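PDB 2ZWI: alpha-/beta-galactoside alpha-2,3-sialyltransferase from Photobacterium phosphoreum, which probably transfers sialic acid from a CMP-activated donor to galactosides in alpha-2,3 linkage. Local coordinates for residues A[1-7]-A[73-79]; A[116-120]-A[172-177]; A[214-220]-A[307-311]. All blocks are in the same frame, centred on the assembly; numbering follows the deposited sequence.

Interaction 1: residues A[1-7]-A[73-79]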
loop_
_atom_site.group_PDB
_atom_site.type_symbol
_atom_site.label_atom_id
_atom_site.label_comp_id
_atom_site.label_asym_id
_atom_site.label_seq_id
_atom_site.Cartn_x
_atom_site.Cartn_y
_atom_site.Cartn_z
ATOM N N LYS A 1 21.582 -23.151 -16.668
ATOM C CA LYS A 1 20.194 -22.684 -16.322
ATOM C C LYS A 1 19.893 -22.852 -14.823
ATOM O O LYS A 1 19.125 -23.732 -14.412
ATOM C CB LYS A 1 19.146 -23.386 -17.195
ATOM C CG LYS A 1 17.721 -22.906 -16.950
ATOM C CD LYS A 1 17.027 -22.532 -18.224
ATOM C CE LYS A 1 16.224 -23.671 -18.798
ATOM N NZ LYS A 1 15.665 -23.289 -20.131
ATOM N N ASN A 2 20.525 -22.003 -14.020
ATOM C CA ASN A 2 20.380 -22.047 -12.571
ATOM C C ASN A 2 20.134 -20.662 -11.967
ATOM O O ASN A 2 20.120 -20.497 -10.738
ATOM C CB ASN A 2 21.612 -22.705 -11.928
ATOM C CG ASN A 2 22.920 -22.039 -12.336
ATOM O OD1 ASN A 2 22.948 -21.158 -13.205
ATOM N ND2 ASN A 2 24.018 -22.465 -11.710
ATOM N N LYS A 3 19.940 -19.664 -12.822
ATOM C CA LYS A 3 19.772 -18.301 -12.321
ATOM C C LYS A 3 18.324 -17.881 -12.112
ATOM O O LYS A 3 17.430 -18.272 -12.867
ATOM C CB LYS A 3 20.529 -17.287 -13.182
ATOM C CG LYS A 3 22.036 -17.511 -13.155
ATOM C CD LYS A 3 22.811 -16.355 -13.761
ATOM C CE LYS A 3 22.534 -16.194 -15.244
ATOM N NZ LYS A 3 23.608 -15.386 -15.912
ATOM N N THR A 4 18.108 -17.122 -11.041
ATOM C CA THR A 4 16.812 -16.511 -10.811
ATOM C C THR A 4 16.919 -14.997 -10.902
ATOM O O THR A 4 17.812 -14.385 -10.329
ATOM C CB THR A 4 16.125 -16.984 -9.495
ATOM O OG1 THR A 4 15.298 -15.934 -8.976
ATOM C CG2 THR A 4 17.143 -17.386 -8.452
ATOM N N ILE A 5 16.013 -14.411 -11.676
ATOM C CA ILE A 5 15.908 -12.969 -11.808
ATOM C C ILE A 5 14.695 -12.516 -11.005
ATOM O O ILE A 5 13.632 -13.111 -11.110
ATOM C CB ILE A 5 15.730 -12.554 -13.298
ATOM C CG1 ILE A 5 16.970 -12.926 -14.114
ATOM C CG2 ILE A 5 15.442 -11.055 -13.442
ATOM C CD1 ILE A 5 16.750 -12.747 -15.592
ATOM N N GLU A 6 14.866 -11.458 -10.212
ATOM C CA GLU A 6 13.781 -10.861 -9.436
ATOM C C GLU A 6 13.330 -9.553 -10.082
ATOM O O GLU A 6 14.141 -8.658 -10.322
ATOM C CB GLU A 6 14.235 -10.619 -7.994
ATOM C CG GLU A 6 14.658 -11.879 -7.250
ATOM C CD GLU A 6 15.334 -11.596 -5.903
ATOM O OE1 GLU A 6 15.166 -10.485 -5.335
ATOM O OE2 GLU A 6 16.037 -12.499 -5.407
ATOM N N VAL A 7 12.035 -9.451 -10.370
ATOM C CA VAL A 7 11.462 -8.273 -11.028
ATOM C C VAL A 7 10.626 -7.523 -9.995
ATOM O O VAL A 7 9.829 -8.133 -9.281
ATOM C CB VAL A 7 10.565 -8.671 -12.238
ATOM C CG1 VAL A 7 9.785 -7.476 -12.772
ATOM C CG2 VAL A 7 11.404 -9.288 -13.351
ATOM N N GLU A 73 20.065 -19.093 -19.561
ATOM C CA GLU A 73 20.627 -19.280 -18.231
ATOM C C GLU A 73 19.613 -19.049 -17.101
ATOM O O GLU A 73 19.938 -19.234 -15.924
ATOM C CB GLU A 73 21.840 -18.366 -18.056
ATOM C CG GLU A 73 22.935 -18.574 -19.111
ATOM C CD GLU A 73 24.224 -17.811 -18.816
ATOM O OE1 GLU A 73 24.408 -17.339 -17.667
ATOM O OE2 GLU A 73 25.069 -17.689 -19.738
ATOM N N ILE A 74 18.394 -18.657 -17.464
ATOM C CA ILE A 74 17.400 -18.238 -16.482
ATOM C C ILE A 74 16.441 -19.373 -16.110
ATOM O O ILE A 74 15.562 -19.755 -16.873
ATOM C CB ILE A 74 16.602 -16.966 -16.924
ATOM C CG1 ILE A 74 17.537 -15.799 -17.310
ATOM C CG2 ILE A 74 15.572 -16.564 -15.845
ATOM C CD1 ILE A 74 18.681 -15.501 -16.317
ATOM N N LYS A 75 16.629 -19.903 -14.916
ATOM C CA LYS A 75 15.751 -20.932 -14.395
ATOM C C LYS A 75 14.373 -20.371 -14.008
ATOM O O LYS A 75 13.334 -20.941 -14.377
ATOM C CB LYS A 75 16.427 -21.606 -13.196
ATOM C CG LYS A 75 15.481 -22.145 -12.139
ATOM C CD LYS A 75 14.816 -23.432 -12.583
ATOM C CE LYS A 75 15.536 -24.659 -12.038
ATOM N NZ LYS A 75 14.638 -25.848 -12.129
ATOM N N LYS A 76 14.377 -19.242 -13.300
ATOM C CA LYS A 76 13.164 -18.702 -12.685
ATOM C C LYS A 76 13.112 -17.174 -12.717
ATOM O O LYS A 76 14.137 -16.511 -12.616
ATOM C CB LYS A 76 13.054 -19.209 -11.235
ATOM C CG LYS A 76 11.972 -18.545 -10.374
ATOM C CD LYS A 76 11.793 -19.239 -9.029
ATOM C CE LYS A 76 12.945 -18.963 -8.066
ATOM N NZ LYS A 76 12.803 -19.720 -6.783
ATOM N N VAL A 77 11.901 -16.632 -12.845
ATOM C CA VAL A 77 11.653 -15.198 -12.654
ATOM C C VAL A 77 10.616 -15.045 -11.529
ATOM O O VAL A 77 9.528 -15.645 -11.572
ATOM C CB VAL A 77 11.157 -14.498 -13.962
ATOM C CG1 VAL A 77 10.826 -13.017 -13.715
ATOM C CG2 VAL A 77 12.196 -14.635 -15.075
ATOM N N ILE A 78 10.981 -14.285 -10.502
ATOM C CA ILE A 78 10.034 -13.889 -9.472
ATOM C C ILE A 78 9.579 -12.466 -9.793
ATOM O O ILE A 78 10.400 -11.552 -9.855
ATOM C CB ILE A 78 10.647 -13.967 -8.040
ATOM C CG1 ILE A 78 11.307 -15.339 -7.803
ATOM C CG2 ILE A 78 9.566 -13.722 -6.983
ATOM C CD1 ILE A 78 12.045 -15.449 -6.478
ATOM N N ILE A 79 8.284 -12.289 -10.029
ATOM C CA ILE A 79 7.738 -10.968 -10.309
ATOM C C ILE A 79 7.025 -10.425 -9.065
ATOM O O ILE A 79 6.136 -11.073 -8.513
ATOM C CB ILE A 79 6.759 -10.962 -11.515
ATOM C CG1 ILE A 79 7.339 -11.730 -12.715
ATOM C CG2 ILE A 79 6.418 -9.517 -11.920
ATOM C CD1 ILE A 79 6.285 -12.151 -13.738
#
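Strands 3-10 and 74-82 run parallel, side by side, in the seven-stranded N-terminal sheet of a GT-B fold; the axes of 3-7 and 74-79 approach to 4.6 Å at 25°. Backbone hydrogen bonds zip them together: I5 N to K76 O (3.0 Å), I78 N to I5 O (3.0 Å) and V7 N to I78 O (2.7 Å). A beta bulge at K75 shifts the register by one between the K3-I74 and T4-K76 pairs. Consequently K3 O receives both K76 N at 3.2 Å and, weakly, K75 N at 2.7 Å, while K3 N bonds to E73 O at 3.1 Å.

Apolar contacts gather on the face bearing I5, V7, I74, V77 and I79, which helices 58-70 and 86-98 cover. Here I5 CD1 meets I74 CD1 at 3.4 Å and V7 CG2 meets V77 CG1 at 3.8 Å. At the exposed start of the pair, a salt bridge joins K3 NZ to E73 OE1 at 2.7 Å.

Interaction 2: residues A[116-120]-A[172-177]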
loop_
_atom_site.group_PDB
_atom_site.type_symbol
_atom_site.label_atom_id
_atom_site.label_comp_id
_atom_site.label_asym_id
_atom_site.label_seq_id
_atom_site.Cartn_x
_atom_site.Cartn_y
_atom_site.Cartn_z
ATOM N N GLU A 116 -8.198 -2.002 -3.021
ATOM C CA GLU A 116 -8.453 -3.445 -2.913
ATOM C C GLU A 116 -9.537 -3.747 -1.876
ATOM O O GLU A 116 -10.355 -4.641 -2.077
ATOM C CB GLU A 116 -7.185 -4.235 -2.572
ATOM C CG GLU A 116 -6.232 -4.450 -3.737
ATOM C CD GLU A 116 -5.240 -3.302 -3.906
ATOM O OE1 GLU A 116 -4.118 -3.542 -4.424
ATOM O OE2 GLU A 116 -5.571 -2.163 -3.513
ATOM N N TYR A 117 -9.545 -2.978 -0.785
ATOM C CA TYR A 117 -10.458 -3.212 0.344
ATOM C C TYR A 117 -11.867 -2.700 0.078
ATOM O O TYR A 117 -12.851 -3.315 0.509
ATOM C CB TYR A 117 -9.826 -2.718 1.669
ATOM C CG TYR A 117 -8.656 -3.618 1.984
ATOM C CD1 TYR A 117 -7.383 -3.349 1.471
ATOM C CD2 TYR A 117 -8.840 -4.804 2.700
ATOM C CE1 TYR A 117 -6.319 -4.219 1.700
ATOM C CE2 TYR A 117 -7.775 -5.671 2.943
ATOM C CZ TYR A 117 -6.529 -5.376 2.430
ATOM O OH TYR A 117 -5.490 -6.242 2.658
ATOM N N VAL A 118 -11.964 -1.603 -0.671
ATOM C CA VAL A 118 -13.253 -1.137 -1.209
ATOM C C VAL A 118 -13.842 -2.192 -2.167
ATOM O O VAL A 118 -15.024 -2.547 -2.077
ATOM C CB VAL A 118 -13.122 0.268 -1.869
ATOM C CG1 VAL A 118 -14.389 0.648 -2.642
ATOM C CG2 VAL A 118 -12.844 1.327 -0.792
ATOM N N ARG A 119 -12.995 -2.724 -3.049
ATOM C CA ARG A 119 -13.411 -3.765 -3.970
ATOM C C ARG A 119 -13.806 -5.073 -3.266
ATOM O O ARG A 119 -14.810 -5.701 -3.637
ATOM C CB ARG A 119 -12.346 -3.963 -5.049
ATOM C CG ARG A 119 -12.293 -2.768 -5.990
ATOM C CD ARG A 119 -11.173 -2.834 -7.002
ATOM N NE ARG A 119 -11.140 -1.607 -7.810
ATOM C CZ ARG A 119 -10.927 -1.587 -9.120
ATOM N NH1 ARG A 119 -10.751 -2.720 -9.784
ATOM N NH2 ARG A 119 -10.907 -0.440 -9.774
ATOM N N LEU A 120 -13.051 -5.463 -2.237
ATOM C CA LEU A 120 -13.404 -6.639 -1.421
ATOM C C LEU A 120 -14.758 -6.491 -0.711
ATOM O O LEU A 120 -15.559 -7.436 -0.672
ATOM C CB LEU A 120 -12.300 -6.951 -0.409
ATOM C CG LEU A 120 -11.011 -7.528 -1.008
ATOM C CD1 LEU A 120 -9.884 -7.560 0.021
ATOM C CD2 LEU A 120 -11.287 -8.909 -1.551
ATOM N N MET A 172 -0.854 -8.811 2.006
ATOM C CA MET A 172 -2.040 -7.983 2.209
ATOM C C MET A 172 -1.931 -7.011 3.376
ATOM O O MET A 172 -1.439 -7.349 4.453
ATOM C CB MET A 172 -3.280 -8.859 2.404
ATOM C CG MET A 172 -3.614 -9.788 1.226
ATOM S SD MET A 172 -5.164 -10.672 1.526
ATOM C CE MET A 172 -6.339 -9.321 1.315
ATOM N N LEU A 173 -2.440 -5.806 3.158
ATOM C CA LEU A 173 -2.568 -4.817 4.214
ATOM C C LEU A 173 -3.240 -5.399 5.435
ATOM O O LEU A 173 -2.778 -5.204 6.554
ATOM C CB LEU A 173 -3.387 -3.633 3.707
ATOM C CG LEU A 173 -2.766 -2.254 3.528
ATOM C CD1 LEU A 173 -1.249 -2.193 3.714
ATOM C CD2 LEU A 173 -3.232 -1.623 2.224
ATOM N N ARG A 174 -4.336 -6.119 5.211
ATOM C CA ARG A 174 -5.080 -6.721 6.303
ATOM C C ARG A 174 -5.547 -8.099 5.858
ATOM O O ARG A 174 -6.661 -8.255 5.361
ATOM C CB ARG A 174 -6.281 -5.833 6.712
ATOM C CG ARG A 174 -5.925 -4.519 7.428
ATOM C CD ARG A 174 -5.324 -4.760 8.843
ATOM N NE ARG A 174 -6.250 -5.464 9.732
ATOM C CZ ARG A 174 -7.097 -4.868 10.565
ATOM N NH1 ARG A 174 -7.127 -3.554 10.661
ATOM N NH2 ARG A 174 -7.904 -5.600 11.316
ATOM N N ALA A 175 -4.669 -9.090 6.021
ATOM C CA ALA A 175 -4.983 -10.479 5.713
ATOM C C ALA A 175 -6.210 -10.991 6.496
ATOM O O ALA A 175 -6.889 -11.914 6.054
ATOM C CB ALA A 175 -3.764 -11.361 5.986
ATOM N N ASP A 176 -6.481 -10.378 7.645
ATOM C CA ASP A 176 -7.616 -10.757 8.502
ATOM C C ASP A 176 -8.975 -10.229 8.011
ATOM O O ASP A 176 -9.992 -10.387 8.704
ATOM C CB ASP A 176 -7.365 -10.315 9.954
ATOM C CG ASP A 176 -7.157 -8.810 10.082
ATOM O OD1 ASP A 176 -6.657 -8.180 9.114
ATOM O OD2 ASP A 176 -7.493 -8.248 11.152
ATOM N N ILE A 177 -8.993 -9.613 6.829
ATOM C CA ILE A 177 -10.250 -9.267 6.156
ATOM C C ILE A 177 -11.150 -10.514 6.005
ATOM O O ILE A 177 -12.373 -10.417 6.093
ATOM C CB ILE A 177 -10.017 -8.557 4.778
ATOM C CG1 ILE A 177 -11.328 -7.972 4.208
ATOM C CG2 ILE A 177 -9.339 -9.501 3.766
ATOM C CD1 ILE A 177 -11.955 -6.843 5.044
#
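Segment 116-120 is a regular turn from the first half of helix 114-125, with L120 N bonded to E116 O at 2.8 Å. Segment 172-177 begins at M172, the last residue of strand 168-172, turns away at L173 and R174, and enters a 3-10 turn at 175-177, marked by the 3.1 Å bond from I177 N to R174 O. The backbones remain well separated, the nearest CA atoms being those of Y117 and I177 at 8.4 Å, so the contact is made by helix side chains, Y117 and L120, reaching the side chains and backbone of the loop.

Y117 does most of this work. Its ring reaches into the bend of the loop, where R174 N donates a hydrogen bond of 2.8 Å to Y117 OH. D111 reinforces the bend, its OD2 being hydrogen-bonded to both Y117 OH and L173 N. Around the ring, Y117 CE1 lies 3.6 Å from L173 CB and Y117 CZ 4.1 Å from M172 CE, while I177 CB approaches the ring edge at 4.1 Å from Y117 CE2. One turn on, L120 CD1 touches M172 CE at 4.2 Å and I177 CG2 at 4.3 Å. Within the loop, R174 forms a salt bridge with D176 through NH2 to OD2 (2.7 Å) and NE to OD1 (2.8 Å).

The contact thus ties a helix to the C-terminal end of a strand in the N-terminal sheet, beside the CMP site: the L173 side chain is about 7 Å from the nucleotide. V354 of helix 350-357 touches Y117 and I177, F327 meets the tyrosine ring, and strand 195-197 borders M172.

Interaction 3: residues A[214-220]-A[307-311]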
loop_
_atom_site.group_PDB
_atom_site.type_symbol
_atom_site.label_atom_id
_atom_site.label_comp_id
_atom_site.label_asym_id
_atom_site.label_seq_id
_atom_site.Cartn_x
_atom_site.Cartn_y
_atom_site.Cartn_z
ATOM N N PHE A 214 17.597 1.258 3.747
ATOM C CA PHE A 214 16.213 1.709 3.668
ATOM C C PHE A 214 16.129 3.231 3.519
ATOM O O PHE A 214 15.360 3.736 2.688
ATOM C CB PHE A 214 15.358 1.221 4.851
ATOM C CG PHE A 214 13.904 1.624 4.733
ATOM C CD1 PHE A 214 13.004 0.828 4.030
ATOM C CD2 PHE A 214 13.451 2.821 5.282
ATOM C CE1 PHE A 214 11.676 1.191 3.881
ATOM C CE2 PHE A 214 12.097 3.205 5.142
ATOM C CZ PHE A 214 11.210 2.381 4.443
ATOM N N TYR A 215 16.920 3.949 4.311
ATOM C CA TYR A 215 16.997 5.411 4.197
ATOM C C TYR A 215 17.472 5.838 2.824
ATOM O O TYR A 215 16.938 6.791 2.257
ATOM C CB TYR A 215 17.916 6.022 5.254
ATOM C CG TYR A 215 17.631 5.592 6.671
ATOM C CD1 TYR A 215 16.339 5.289 7.089
ATOM C CD2 TYR A 215 18.661 5.510 7.604
ATOM C CE1 TYR A 215 16.086 4.887 8.392
ATOM C CE2 TYR A 215 18.418 5.124 8.907
ATOM C CZ TYR A 215 17.136 4.815 9.297
ATOM O OH TYR A 215 16.904 4.428 10.595
ATOM N N ASN A 216 18.478 5.136 2.293
ATOM C CA ASN A 216 19.015 5.455 0.963
ATOM C C ASN A 216 18.020 5.227 -0.184
ATOM O O ASN A 216 17.900 6.065 -1.074
ATOM C CB ASN A 216 20.327 4.715 0.708
ATOM C CG ASN A 216 21.484 5.278 1.518
ATOM O OD1 ASN A 216 21.467 6.439 1.924
ATOM N ND2 ASN A 216 22.495 4.448 1.763
ATOM N N PHE A 217 17.329 4.091 -0.155
ATOM C CA PHE A 217 16.250 3.776 -1.103
ATOM C C PHE A 217 15.133 4.825 -1.150
ATOM O O PHE A 217 14.692 5.231 -2.221
ATOM C CB PHE A 217 15.603 2.442 -0.712
ATOM C CG PHE A 217 16.089 1.272 -1.497
ATOM C CD1 PHE A 217 16.215 1.348 -2.886
ATOM C CD2 PHE A 217 16.361 0.069 -0.855
ATOM C CE1 PHE A 217 16.640 0.254 -3.622
ATOM C CE2 PHE A 217 16.787 -1.045 -1.575
ATOM C CZ PHE A 217 16.926 -0.951 -2.966
ATOM N N THR A 218 14.678 5.235 0.030
ATOM C CA THR A 218 13.498 6.082 0.174
ATOM C C THR A 218 13.827 7.571 0.170
ATOM O O THR A 218 12.949 8.412 -0.082
ATOM C CB THR A 218 12.760 5.758 1.490
ATOM O OG1 THR A 218 13.674 5.885 2.587
ATOM C CG2 THR A 218 12.205 4.339 1.455
ATOM N N GLY A 219 15.084 7.896 0.464
ATOM C CA GLY A 219 15.502 9.283 0.668
ATOM C C GLY A 219 14.944 9.843 1.964
ATOM O O GLY A 219 14.900 11.056 2.149
ATOM N N PHE A 220 14.506 8.960 2.860
ATOM C CA PHE A 220 13.909 9.377 4.124
ATOM C C PHE A 220 14.707 8.881 5.323
ATOM O O PHE A 220 15.061 7.707 5.397
ATOM C CB PHE A 220 12.446 8.919 4.244
ATOM C CG PHE A 220 11.850 9.172 5.607
ATOM C CD1 PHE A 220 11.509 10.469 6.011
ATOM C CD2 PHE A 220 11.663 8.128 6.501
ATOM C CE1 PHE A 220 10.982 10.706 7.273
ATOM C CE2 PHE A 220 11.139 8.365 7.780
ATOM C CZ PHE A 220 10.799 9.656 8.160
ATOM N N ALA A 307 6.607 4.975 5.149
ATOM C CA ALA A 307 8.009 5.202 5.536
ATOM C C ALA A 307 8.139 5.542 7.032
ATOM O O ALA A 307 9.069 5.076 7.700
ATOM C CB ALA A 307 8.660 6.273 4.662
ATOM N N LEU A 308 7.199 6.335 7.552
ATOM C CA LEU A 308 7.114 6.611 8.984
ATOM C C LEU A 308 6.859 5.336 9.772
ATOM O O LEU A 308 7.425 5.136 10.853
ATOM C CB LEU A 308 5.997 7.614 9.310
ATOM C CG LEU A 308 5.999 8.991 8.635
ATOM C CD1 LEU A 308 4.865 9.863 9.173
ATOM C CD2 LEU A 308 7.326 9.668 8.816
ATOM N N ILE A 309 5.971 4.495 9.249
ATOM C CA ILE A 309 5.651 3.241 9.915
ATOM C C ILE A 309 6.887 2.335 9.955
ATOM O O ILE A 309 7.249 1.814 11.015
ATOM C CB ILE A 309 4.454 2.506 9.252
ATOM C CG1 ILE A 309 3.183 3.365 9.331
ATOM C CG2 ILE A 309 4.226 1.162 9.940
ATOM C CD1 ILE A 309 2.079 2.952 8.356
ATOM N N MET A 310 7.517 2.142 8.800
ATOM C CA MET A 310 8.614 1.175 8.682
ATOM C C MET A 310 9.817 1.572 9.548
ATOM O O MET A 310 10.494 0.698 10.111
ATOM C CB MET A 310 9.023 0.974 7.212
ATOM C CG MET A 310 9.862 -0.285 6.968
ATOM S SD MET A 310 9.016 -1.801 7.457
ATOM C CE MET A 310 8.065 -2.170 5.988
ATOM N N THR A 311 10.043 2.883 9.678
ATOM C CA THR A 311 11.166 3.417 10.452
ATOM C C THR A 311 10.848 3.601 11.943
ATOM O O THR A 311 11.660 4.147 12.693
ATOM C CB THR A 311 11.744 4.733 9.829
ATOM O OG1 THR A 311 10.749 5.766 9.800
ATOM C CG2 THR A 311 12.259 4.488 8.425
#
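Helix 305-310 begins with F305 and E306, two residues of the CMP pocket in the cleft of this GT-B enzyme, and its last turn packs against the C-terminal end of helix 208-218; the L308 side chain lies about 7 Å from the bound CMP. Three aromatic side chains of 214-220 pack against that turn. F214 CZ lies 3.8 Å from M310 CB, and M310 CG sits off-centre over the F214 ring in a CH-pi contact, 4.3 Å from the centroid. T311 CG2 touches two rings, 3.5 Å from F214 CE2 and, at the ring edge, 3.8 Å from Y215 CE1. From the loop that follows helix 208-218, F220 places CD2 at 4.0 Å from A307 CB and CZ at 3.5 Å from L308 CD2, with T311 OG1 at its ring edge, 3.3 Å from CE2.

F220 is brought into position by the helix end: G219 leaves the helix with positive phi, and T218 OG1 accepts from F220 N at 3.2 Å, an ST turn. Helix 14-26 flanks the contact through T21, which touches both F214 and M310, and P222 touches Y215 and T311.

The two threonine hydroxyls are satisfied within their own segments, T218 OG1 donating to F214 O at 2.7 Å and T311 OG1 to A307 O at 2.8 Å. Cohesion between the segments therefore rests on van der Waals fit and the burial of aromatic and aliphatic surface.

The three contacts follow one another along the chain without overlap, and none touches another. Interaction 1 lies on two inner strands of the seven-stranded sheet, in their N-terminal parts; interaction 2, 30 Å away between centres, involves the loop that follows strand 168-172 of that same sheet. Interaction 3 lies 28 Å from interaction 1 and 24 Å from interaction 2, between centres, and brings helix 208-218 against helix 305-310, which falls between strands 297-299 and 317-321 of the six-stranded sheet. Interactions 2 and 3 each bring a side chain, L173 or L308, to about 7 Å from the bound CMP, so both lie near the nucleotide cleft, whereas interaction 1 lies away from it.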